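Local structure of fatty-acid-binding protein 1 (Arabidopsis thaliana, 4DOO) at residues 12-22 / 86-94; 54-62 / 75-85. The protein binds fatty acids, preferring saturated ones, through a chalcone-isomerase-like fold, and may take part in alpha-linolenic acid metabolism in the chloroplast. All coordinates share one frame; numbering follows the deposited sequence.

How the contacts relate
Both contacts belong to one chalcone-isomerase-like fold, and their centres lie about 20 Å apart. Contact 1 sets strand 13-18 across strand 87-93 of the antiparallel sheet; contact 2 packs helix 51-61 against helix 76-82 at one end of that sheet. The chain runs through 12-22, then both segments of contact 2, and only then 86-94, so in sequence the helical pair falls between the partners of contact 1. Segment 75-85 leads directly into 86-94, and Met87 CE lies 4.2 Å from Leu80 O. At the far end of strand 87-93, Ile93 has its side chain about 4 Å from bound lauric acid, whereas contact 2 is remote from the ligand sites.

Contact 1: 12-22 / 86-94; sequences FSFPASIGDSR and KMTIRLQIV
Phe12 lies opposite Gln92 and Arg22 opposite Met87, with CA atoms 7.6 Å apart in the first pair, and no backbone hydrogen bond joins the segments: strands 13-18 and 87-93, separated in the antiparallel sheet by strands 22-33 and 39-50, meet through side chains, consistent with a strongly curved sheet in the chalcone-isomerase-like fold. Thr88, Arg90 and Gln92 direct their CB atoms at 12-22, while Ile89 and Leu91 on the other face pack on helix 171-182. Gln92 NE2 donates to Ser13 O at 2.8 Å with an N-H...O angle of 162°; the oxygen lies near the amide plane, but the nitrogen stands above the carbonyl plane. The same NE2 sits 3.1 Å over the centre of the Phe14 ring. One water links Gln92 OE1 to Ser13 N, and a second links Arg90 NH1 to Ser13 O, which thus accepts two bonds. Arg90 NE is paired with Asp147, and Ile18 CD1 covers one guanidinium face, 3.6 Å from NH2. On Arg22, where strand 22-33 begins, a bend at chi3 (-53°) turns the guanidinium so that NH1 donates to Thr88 OG1 at 2.7 Å, 23° out of the guanidinium plane, while Lys86 CB lies over one of its faces. The Phe12 ring meets Val94 CG2 in a CH-pi contact and presents its edge to the backbone, CE1 lying 3.2 Å from Ile93 O.

Contact 2: 54-62 / 75-85; sequences VKKLVGDKY and SFMDDLMEADI
Tyr62 OH donates a very short hydrogen bond, 2.5 Å, to Asp79 OD2, tying the C-terminal end of helix 51-61 to helix 76-82 in a helix-helix packing beside the sheet of the chalcone-isomerase fold. The carboxylate oxygen lies near the plane of the phenol ring, at its edge, as does Ser75 OG, 3.0 Å from the same Tyr62 OH. Phe76 completes this first shell with a T-shaped stack: its edge is directed at the Tyr62 face, with centroids 5.7 Å apart and planes at 86°. A phenylalanine in place of Tyr62 would probably leave Asp79 OD2 without its phenol donor and Ser75 OG without its neighbouring oxygen. Lys61 runs past the same carboxylate by its aliphatic part, CD lying 3.9 Å from Asp79 CG; its ammonium group is not in contact, but would be expected to favour the negative charge there.

A second shell surrounds the aromatic pair. Leu80 CD1 covers one face of the Phe76 ring, which a chi1 of -173° swings away from the backbone N, and Ile70 of helix 67-71 touches Val58, Tyr62 and Phe76 alike. Helix 189-202 adds Ala200 against Phe76 and Phe195 against Leu80. The axes of the two helix segments come within 10.7 Å of each other, their N-to-C directions 128° apart. Farther along, Leu57 spreads its branches: CD1 meets Leu80 CD2, and CD2 rests 3.9 Å from Ala83 CB. The apolar seam ends where Val54 CG2 lies 4.1 Å from Ile85 CG2.

Contact 1: 12-22 / 86-94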
loop_
_atom_site.group_PDB
_atom_site.type_symbol
_atom_site.label_atom_id
_atom_site.label_comp_id
_atom_site.label_asym_id
_atom_site.label_seq_id
_atom_site.Cartn_x
_atom_site.Cartn_y
_atom_site.Cartn_z
ATOM N N PHE A 12 -11.401 8.858 9.533
ATOM C CA PHE A 12 -11.724 8.285 8.226
ATOM C C PHE A 12 -12.069 6.802 8.323
ATOM O O PHE A 12 -11.455 6.058 9.087
ATOM C CB PHE A 12 -10.567 8.501 7.243
ATOM C CG PHE A 12 -10.376 9.943 6.843
ATOM C CD1 PHE A 12 -9.744 10.266 5.651
ATOM C CD2 PHE A 12 -10.839 10.976 7.654
ATOM C CE1 PHE A 12 -9.578 11.596 5.265
ATOM C CE2 PHE A 12 -10.677 12.310 7.277
ATOM C CZ PHE A 12 -10.046 12.618 6.079
ATOM N N SER A 13 -13.056 6.385 7.538
ATOM C CA SER A 13 -13.524 5.006 7.555
ATOM C C SER A 13 -13.092 4.181 6.346
ATOM O O SER A 13 -13.030 4.683 5.221
ATOM C CB SER A 13 -15.052 4.995 7.661
ATOM O OG SER A 13 -15.561 3.677 7.661
ATOM N N PHE A 14 -12.792 2.912 6.600
ATOM C CA PHE A 14 -12.379 1.967 5.564
ATOM C C PHE A 14 -13.237 0.710 5.666
ATOM O O PHE A 14 -13.414 0.159 6.751
ATOM C CB PHE A 14 -10.914 1.562 5.748
ATOM C CG PHE A 14 -9.939 2.670 5.498
ATOM C CD1 PHE A 14 -9.352 2.828 4.248
ATOM C CD2 PHE A 14 -9.605 3.563 6.515
ATOM C CE1 PHE A 14 -8.442 3.858 4.015
ATOM C CE2 PHE A 14 -8.699 4.592 6.288
ATOM C CZ PHE A 14 -8.117 4.739 5.036
ATOM N N PRO A 15 -13.775 0.233 4.534
ATOM C CA PRO A 15 -14.601 -0.976 4.580
ATOM C C PRO A 15 -13.764 -2.186 4.991
ATOM O O PRO A 15 -12.585 -2.285 4.646
ATOM C CB PRO A 15 -15.135 -1.083 3.154
ATOM C CG PRO A 15 -14.042 -0.452 2.329
ATOM C CD PRO A 15 -13.673 0.760 3.162
ATOM N N ALA A 16 -14.378 -3.097 5.737
ATOM C CA ALA A 16 -13.697 -4.299 6.214
ATOM C C ALA A 16 -13.234 -5.185 5.060
ATOM O O ALA A 16 -12.347 -6.027 5.225
ATOM C CB ALA A 16 -14.624 -5.084 7.140
ATOM N N SER A 17 -13.840 -4.997 3.893
ATOM C CA SER A 17 -13.469 -5.775 2.726
ATOM C C SER A 17 -13.934 -5.073 1.470
ATOM O O SER A 17 -14.787 -4.185 1.524
ATOM C CB SER A 17 -14.090 -7.175 2.791
ATOM O OG SER A 17 -15.506 -7.117 2.734
ATOM N N ILE A 18 -13.352 -5.464 0.342
ATOM C CA ILE A 18 -13.705 -4.898 -0.953
ATOM C C ILE A 18 -13.968 -6.054 -1.915
ATOM O O ILE A 18 -13.057 -6.811 -2.247
ATOM C CB ILE A 18 -12.564 -4.020 -1.518
ATOM C CG1 ILE A 18 -12.310 -2.832 -0.585
ATOM C CG2 ILE A 18 -12.926 -3.523 -2.913
ATOM C CD1 ILE A 18 -11.180 -1.933 -1.030
ATOM N N GLY A 19 -15.218 -6.195 -2.341
ATOM C CA GLY A 19 -15.570 -7.261 -3.263
ATOM C C GLY A 19 -15.701 -8.628 -2.618
ATOM O O GLY A 19 -15.668 -9.651 -3.309
ATOM N N ASP A 20 -15.841 -8.650 -1.296
ATOM C CA ASP A 20 -15.986 -9.893 -0.540
ATOM C C ASP A 20 -14.739 -10.775 -0.503
ATOM O O ASP A 20 -14.666 -11.713 0.289
ATOM C CB ASP A 20 -17.148 -10.722 -1.091
ATOM C CG ASP A 20 -18.459 -9.967 -1.078
ATOM O OD1 ASP A 20 -18.859 -9.490 0.006
ATOM O OD2 ASP A 20 -19.089 -9.857 -2.153
ATOM N N SER A 21 -13.761 -10.479 -1.353
ATOM C CA SER A 21 -12.546 -11.286 -1.409
ATOM C C SER A 21 -11.287 -10.578 -0.906
ATOM O O SER A 21 -10.306 -11.226 -0.535
ATOM C CB SER A 21 -12.326 -11.769 -2.846
ATOM O OG SER A 21 -12.411 -10.688 -3.763
ATOM N N ARG A 22 -11.317 -9.252 -0.892
ATOM C CA ARG A 22 -10.167 -8.467 -0.451
ATOM C C ARG A 22 -10.382 -7.945 0.961
ATOM O O ARG A 22 -11.190 -7.042 1.177
ATOM C CB ARG A 22 -9.953 -7.307 -1.417
ATOM C CG ARG A 22 -8.555 -6.761 -1.391
ATOM C CD ARG A 22 -8.232 -6.086 -2.690
ATOM N NE ARG A 22 -8.503 -6.973 -3.817
ATOM C CZ ARG A 22 -7.979 -6.816 -5.026
ATOM N NH1 ARG A 22 -7.152 -5.805 -5.262
ATOM N NH2 ARG A 22 -8.285 -7.668 -5.998
ATOM N N LYS A 86 -3.088 -10.520 -4.890
ATOM C CA LYS A 86 -3.823 -9.316 -5.250
ATOM C C LYS A 86 -3.996 -8.478 -3.992
ATOM O O LYS A 86 -4.414 -8.983 -2.949
ATOM C CB LYS A 86 -5.191 -9.674 -5.832
ATOM C CG LYS A 86 -5.111 -10.305 -7.218
ATOM C CD LYS A 86 -6.491 -10.581 -7.806
ATOM C CE LYS A 86 -7.256 -11.629 -7.018
ATOM N NZ LYS A 86 -6.540 -12.939 -7.002
ATOM N N MET A 87 -3.665 -7.199 -4.095
ATOM C CA MET A 87 -3.785 -6.302 -2.963
ATOM C C MET A 87 -4.292 -4.937 -3.385
ATOM O O MET A 87 -4.230 -4.563 -4.563
ATOM C CB MET A 87 -2.429 -6.116 -2.284
ATOM C CG MET A 87 -1.756 -7.391 -1.817
ATOM S SD MET A 87 -0.262 -6.979 -0.906
ATOM C CE MET A 87 0.113 -8.557 -0.119
ATOM N N THR A 88 -4.788 -4.191 -2.407
ATOM C CA THR A 88 -5.272 -2.842 -2.650
ATOM C C THR A 88 -4.787 -1.948 -1.522
ATOM O O THR A 88 -4.807 -2.343 -0.352
ATOM C CB THR A 88 -6.821 -2.764 -2.678
ATOM O OG1 THR A 88 -7.322 -3.479 -3.809
ATOM C CG2 THR A 88 -7.280 -1.305 -2.780
ATOM N N ILE A 89 -4.319 -0.761 -1.889
ATOM C CA ILE A 89 -3.888 0.232 -0.916
ATOM C C ILE A 89 -4.845 1.392 -1.163
ATOM O O ILE A 89 -4.795 2.022 -2.217
ATOM C CB ILE A 89 -2.445 0.742 -1.170
ATOM C CG1 ILE A 89 -1.443 -0.410 -1.084
ATOM C CG2 ILE A 89 -2.098 1.828 -0.154
ATOM C CD1 ILE A 89 -1.432 -1.110 0.258
ATOM N N ARG A 90 -5.745 1.645 -0.223
ATOM C CA ARG A 90 -6.680 2.752 -0.380
ATOM C C ARG A 90 -6.201 3.948 0.425
ATOM O O ARG A 90 -5.995 3.850 1.638
ATOM C CB ARG A 90 -8.084 2.349 0.077
ATOM C CG ARG A 90 -9.041 3.530 0.203
ATOM C CD ARG A 90 -10.476 3.057 0.351
ATOM N NE ARG A 90 -10.919 2.349 -0.847
ATOM C CZ ARG A 90 -12.145 1.868 -1.021
ATOM N NH1 ARG A 90 -13.061 2.018 -0.072
ATOM N NH2 ARG A 90 -12.452 1.237 -2.147
ATOM N N LEU A 91 -6.007 5.072 -0.261
ATOM C CA LEU A 91 -5.557 6.298 0.382
ATOM C C LEU A 91 -6.719 7.272 0.459
ATOM O O LEU A 91 -7.496 7.384 -0.487
ATOM C CB LEU A 91 -4.439 6.975 -0.425
ATOM C CG LEU A 91 -3.122 6.266 -0.725
ATOM C CD1 LEU A 91 -3.341 5.196 -1.774
ATOM C CD2 LEU A 91 -2.111 7.289 -1.224
ATOM N N GLN A 92 -6.833 7.968 1.585
ATOM C CA GLN A 92 -7.865 8.985 1.772
ATOM C C GLN A 92 -7.136 10.223 2.274
ATOM O O GLN A 92 -6.576 10.224 3.376
ATOM C CB GLN A 92 -8.919 8.527 2.783
ATOM C CG GLN A 92 -9.799 7.399 2.267
ATOM C CD GLN A 92 -10.933 7.078 3.214
ATOM O OE1 GLN A 92 -11.811 7.907 3.450
ATOM N NE2 GLN A 92 -10.918 5.873 3.767
ATOM N N ILE A 93 -7.134 11.270 1.454
ATOM C CA ILE A 93 -6.432 12.509 1.773
ATOM C C ILE A 93 -6.953 13.215 3.016
ATOM O O ILE A 93 -8.139 13.527 3.114
ATOM C CB ILE A 93 -6.475 13.494 0.570
ATOM C CG1 ILE A 93 -5.951 12.796 -0.689
ATOM C CG2 ILE A 93 -5.636 14.736 0.868
ATOM C CD1 ILE A 93 -4.542 12.242 -0.556
ATOM N N VAL A 94 -6.045 13.469 3.956
ATOM C CA VAL A 94 -6.372 14.139 5.210
ATOM C C VAL A 94 -6.032 15.636 5.187
ATOM O O VAL A 94 -6.882 16.475 5.501
ATOM C CB VAL A 94 -5.625 13.472 6.393
ATOM C CG1 VAL A 94 -5.850 14.259 7.674
ATOM C CG2 VAL A 94 -6.108 12.035 6.562
HETATM O O HOH W 1 -13.813 8.162 5.415
HETATM O O HOH W 2 -13.201 4.089 2.252
#

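Contact 2: 54-62 / 75-85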
loop_
_atom_site.group_PDB
_atom_site.type_symbol
_atom_site.label_atom_id
_atom_site.label_comp_id
_atom_site.label_asym_id
_atom_site.label_seq_id
_atom_site.Cartn_x
_atom_site.Cartn_y
_atom_site.Cartn_z
ATOM N N VAL A 54 -3.599 -15.240 -0.173
ATOM C CA VAL A 54 -2.819 -15.356 1.054
ATOM C C VAL A 54 -2.848 -16.799 1.551
ATOM O O VAL A 54 -1.820 -17.346 1.949
ATOM C CB VAL A 54 -3.364 -14.423 2.158
ATOM C CG1 VAL A 54 -2.647 -14.687 3.472
ATOM C CG2 VAL A 54 -3.171 -12.975 1.745
ATOM N N LYS A 55 -4.024 -17.420 1.519
ATOM C CA LYS A 55 -4.156 -18.803 1.966
ATOM C C LYS A 55 -3.257 -19.731 1.155
ATOM O O LYS A 55 -2.658 -20.654 1.701
ATOM C CB LYS A 55 -5.611 -19.275 1.853
ATOM C CG LYS A 55 -6.567 -18.573 2.794
ATOM C CD LYS A 55 -7.990 -19.088 2.622
ATOM C CE LYS A 55 -8.944 -18.388 3.578
ATOM N NZ LYS A 55 -10.333 -18.905 3.439
ATOM N N LYS A 56 -3.153 -19.482 -0.147
ATOM C CA LYS A 56 -2.323 -20.320 -1.000
ATOM C C LYS A 56 -0.837 -20.169 -0.675
ATOM O O LYS A 56 -0.105 -21.155 -0.622
ATOM C CB LYS A 56 -2.567 -19.999 -2.478
ATOM C CG LYS A 56 -1.728 -20.852 -3.416
ATOM C CD LYS A 56 -2.048 -20.596 -4.875
ATOM C CE LYS A 56 -1.120 -21.400 -5.771
ATOM N NZ LYS A 56 -1.132 -22.845 -5.410
ATOM N N LEU A 57 -0.397 -18.933 -0.452
ATOM C CA LEU A 57 0.996 -18.665 -0.117
ATOM C C LEU A 57 1.357 -19.388 1.181
ATOM O O LEU A 57 2.355 -20.109 1.243
ATOM C CB LEU A 57 1.211 -17.149 0.018
ATOM C CG LEU A 57 2.577 -16.564 0.396
ATOM C CD1 LEU A 57 2.809 -16.707 1.887
ATOM C CD2 LEU A 57 3.675 -17.248 -0.403
ATOM N N VAL A 58 0.535 -19.210 2.210
ATOM C CA VAL A 58 0.782 -19.861 3.489
ATOM C C VAL A 58 0.761 -21.383 3.340
ATOM O O VAL A 58 1.632 -22.078 3.857
ATOM C CB VAL A 58 -0.271 -19.447 4.542
ATOM C CG1 VAL A 58 -0.098 -20.269 5.804
ATOM C CG2 VAL A 58 -0.129 -17.964 4.859
ATOM N N GLY A 59 -0.234 -21.893 2.624
ATOM C CA GLY A 59 -0.336 -23.328 2.433
ATOM C C GLY A 59 0.839 -23.923 1.678
ATOM O O GLY A 59 1.185 -25.090 1.873
ATOM N N ASP A 60 1.460 -23.129 0.814
ATOM C CA ASP A 60 2.591 -23.613 0.036
ATOM C C ASP A 60 3.947 -23.428 0.706
ATOM O O ASP A 60 4.788 -24.325 0.656
ATOM C CB ASP A 60 2.615 -22.952 -1.348
ATOM C CG ASP A 60 1.420 -23.344 -2.206
ATOM O OD1 ASP A 60 0.811 -24.404 -1.939
ATOM O OD2 ASP A 60 1.097 -22.598 -3.155
ATOM N N LYS A 61 4.165 -22.278 1.335
ATOM C CA LYS A 61 5.448 -22.014 1.984
ATOM C C LYS A 61 5.488 -22.237 3.490
ATOM O O LYS A 61 6.570 -22.365 4.070
ATOM C CB LYS A 61 5.904 -20.586 1.688
ATOM C CG LYS A 61 6.489 -20.402 0.298
ATOM C CD LYS A 61 7.028 -18.995 0.109
ATOM C CE LYS A 61 7.781 -18.882 -1.202
ATOM N NZ LYS A 61 8.925 -19.834 -1.220
ATOM N N TYR A 62 4.318 -22.272 4.122
ATOM C CA TYR A 62 4.233 -22.456 5.565
ATOM C C TYR A 62 3.253 -23.555 5.954
ATOM O O TYR A 62 2.506 -23.417 6.919
ATOM C CB TYR A 62 3.815 -21.137 6.230
ATOM C CG TYR A 62 4.790 -20.013 5.980
ATOM C CD1 TYR A 62 4.744 -19.270 4.801
ATOM C CD2 TYR A 62 5.796 -19.724 6.903
ATOM C CE1 TYR A 62 5.684 -18.267 4.543
ATOM C CE2 TYR A 62 6.738 -18.726 6.655
ATOM C CZ TYR A 62 6.677 -18.005 5.472
ATOM O OH TYR A 62 7.627 -17.039 5.212
ATOM N N SER A 75 11.193 -14.285 7.318
ATOM C CA SER A 75 10.950 -14.309 5.878
ATOM C C SER A 75 9.505 -14.030 5.457
ATOM O O SER A 75 9.245 -13.751 4.285
ATOM C CB SER A 75 11.350 -15.677 5.322
ATOM O OG SER A 75 10.553 -16.693 5.919
ATOM N N PHE A 76 8.570 -14.105 6.400
ATOM C CA PHE A 76 7.151 -13.915 6.084
ATOM C C PHE A 76 6.827 -12.643 5.317
ATOM O O PHE A 76 6.168 -12.694 4.278
ATOM C CB PHE A 76 6.313 -13.976 7.367
ATOM C CG PHE A 76 4.824 -13.960 7.128
ATOM C CD1 PHE A 76 4.236 -14.854 6.238
ATOM C CD2 PHE A 76 4.004 -13.079 7.825
ATOM C CE1 PHE A 76 2.852 -14.872 6.046
ATOM C CE2 PHE A 76 2.621 -13.087 7.642
ATOM C CZ PHE A 76 2.045 -13.984 6.754
ATOM N N MET A 77 7.289 -11.506 5.826
ATOM C CA MET A 77 7.022 -10.229 5.182
ATOM C C MET A 77 7.458 -10.206 3.716
ATOM O O MET A 77 6.677 -9.837 2.840
ATOM C CB MET A 77 7.704 -9.101 5.964
ATOM C CG MET A 77 7.511 -7.713 5.361
ATOM S SD MET A 77 8.093 -6.400 6.453
ATOM C CE MET A 77 9.856 -6.535 6.260
ATOM N N ASP A 78 8.694 -10.610 3.439
ATOM C CA ASP A 78 9.179 -10.605 2.059
ATOM C C ASP A 78 8.463 -11.648 1.199
ATOM O O ASP A 78 8.255 -11.435 0.003
ATOM C CB ASP A 78 10.687 -10.860 2.004
ATOM C CG ASP A 78 11.291 -10.464 0.670
ATOM O OD1 ASP A 78 11.511 -9.254 0.461
ATOM O OD2 ASP A 78 11.532 -11.351 -0.175
ATOM N N ASP A 79 8.089 -12.776 1.794
ATOM C CA ASP A 79 7.393 -13.809 1.030
ATOM C C ASP A 79 6.033 -13.287 0.560
ATOM O O ASP A 79 5.622 -13.547 -0.576
ATOM C CB ASP A 79 7.200 -15.090 1.857
ATOM C CG ASP A 79 8.478 -15.913 1.986
ATOM O OD1 ASP A 79 9.348 -15.834 1.092
ATOM O OD2 ASP A 79 8.605 -16.660 2.978
ATOM N N LEU A 80 5.343 -12.553 1.432
ATOM C CA LEU A 80 4.038 -11.984 1.094
ATOM C C LEU A 80 4.148 -10.968 -0.036
ATOM O O LEU A 80 3.391 -11.025 -1.005
ATOM C CB LEU A 80 3.409 -11.285 2.304
ATOM C CG LEU A 80 2.736 -12.129 3.384
ATOM C CD1 LEU A 80 2.306 -11.215 4.532
ATOM C CD2 LEU A 80 1.529 -12.863 2.796
ATOM N N MET A 81 5.088 -10.037 0.101
ATOM C CA MET A 81 5.287 -8.993 -0.896
ATOM C C MET A 81 5.693 -9.506 -2.272
ATOM O O MET A 81 5.301 -8.935 -3.285
ATOM C CB MET A 81 6.334 -7.979 -0.418
ATOM C CG MET A 81 5.782 -6.850 0.439
ATOM S SD MET A 81 6.949 -5.477 0.676
ATOM C CE MET A 81 7.011 -4.803 -0.988
ATOM N N GLU A 82 6.475 -10.578 -2.310
ATOM C CA GLU A 82 6.936 -11.125 -3.578
ATOM C C GLU A 82 5.946 -12.087 -4.234
ATOM O O GLU A 82 6.006 -12.326 -5.437
ATOM C CB GLU A 82 8.295 -11.810 -3.379
ATOM C CG GLU A 82 8.784 -12.599 -4.584
ATOM C CD GLU A 82 10.296 -12.762 -4.610
ATOM O OE1 GLU A 82 10.911 -12.837 -3.526
ATOM O OE2 GLU A 82 10.868 -12.824 -5.721
ATOM N N ALA A 83 5.024 -12.623 -3.446
ATOM C CA ALA A 83 4.040 -13.562 -3.968
ATOM C C ALA A 83 3.018 -12.881 -4.879
ATOM O O ALA A 83 2.815 -11.666 -4.816
ATOM C CB ALA A 83 3.334 -14.248 -2.819
ATOM N N ASP A 84 2.380 -13.667 -5.737
ATOM C CA ASP A 84 1.376 -13.117 -6.631
ATOM C C ASP A 84 0.080 -13.043 -5.838
ATOM O O ASP A 84 -0.802 -13.889 -5.966
ATOM C CB ASP A 84 1.210 -14.003 -7.870
ATOM C CG ASP A 84 0.264 -13.398 -8.895
ATOM O OD1 ASP A 84 0.153 -12.154 -8.946
ATOM O OD2 ASP A 84 -0.354 -14.165 -9.662
ATOM N N ILE A 85 -0.006 -12.022 -4.995
ATOM C CA ILE A 85 -1.168 -11.803 -4.154
ATOM C C ILE A 85 -1.810 -10.473 -4.535
ATOM O O ILE A 85 -1.149 -9.433 -4.528
ATOM C CB ILE A 85 -0.760 -11.763 -2.653
ATOM C CG1 ILE A 85 -0.296 -13.152 -2.207
ATOM C CG2 ILE A 85 -1.928 -11.271 -1.802
ATOM C CD1 ILE A 85 0.303 -13.194 -0.804
#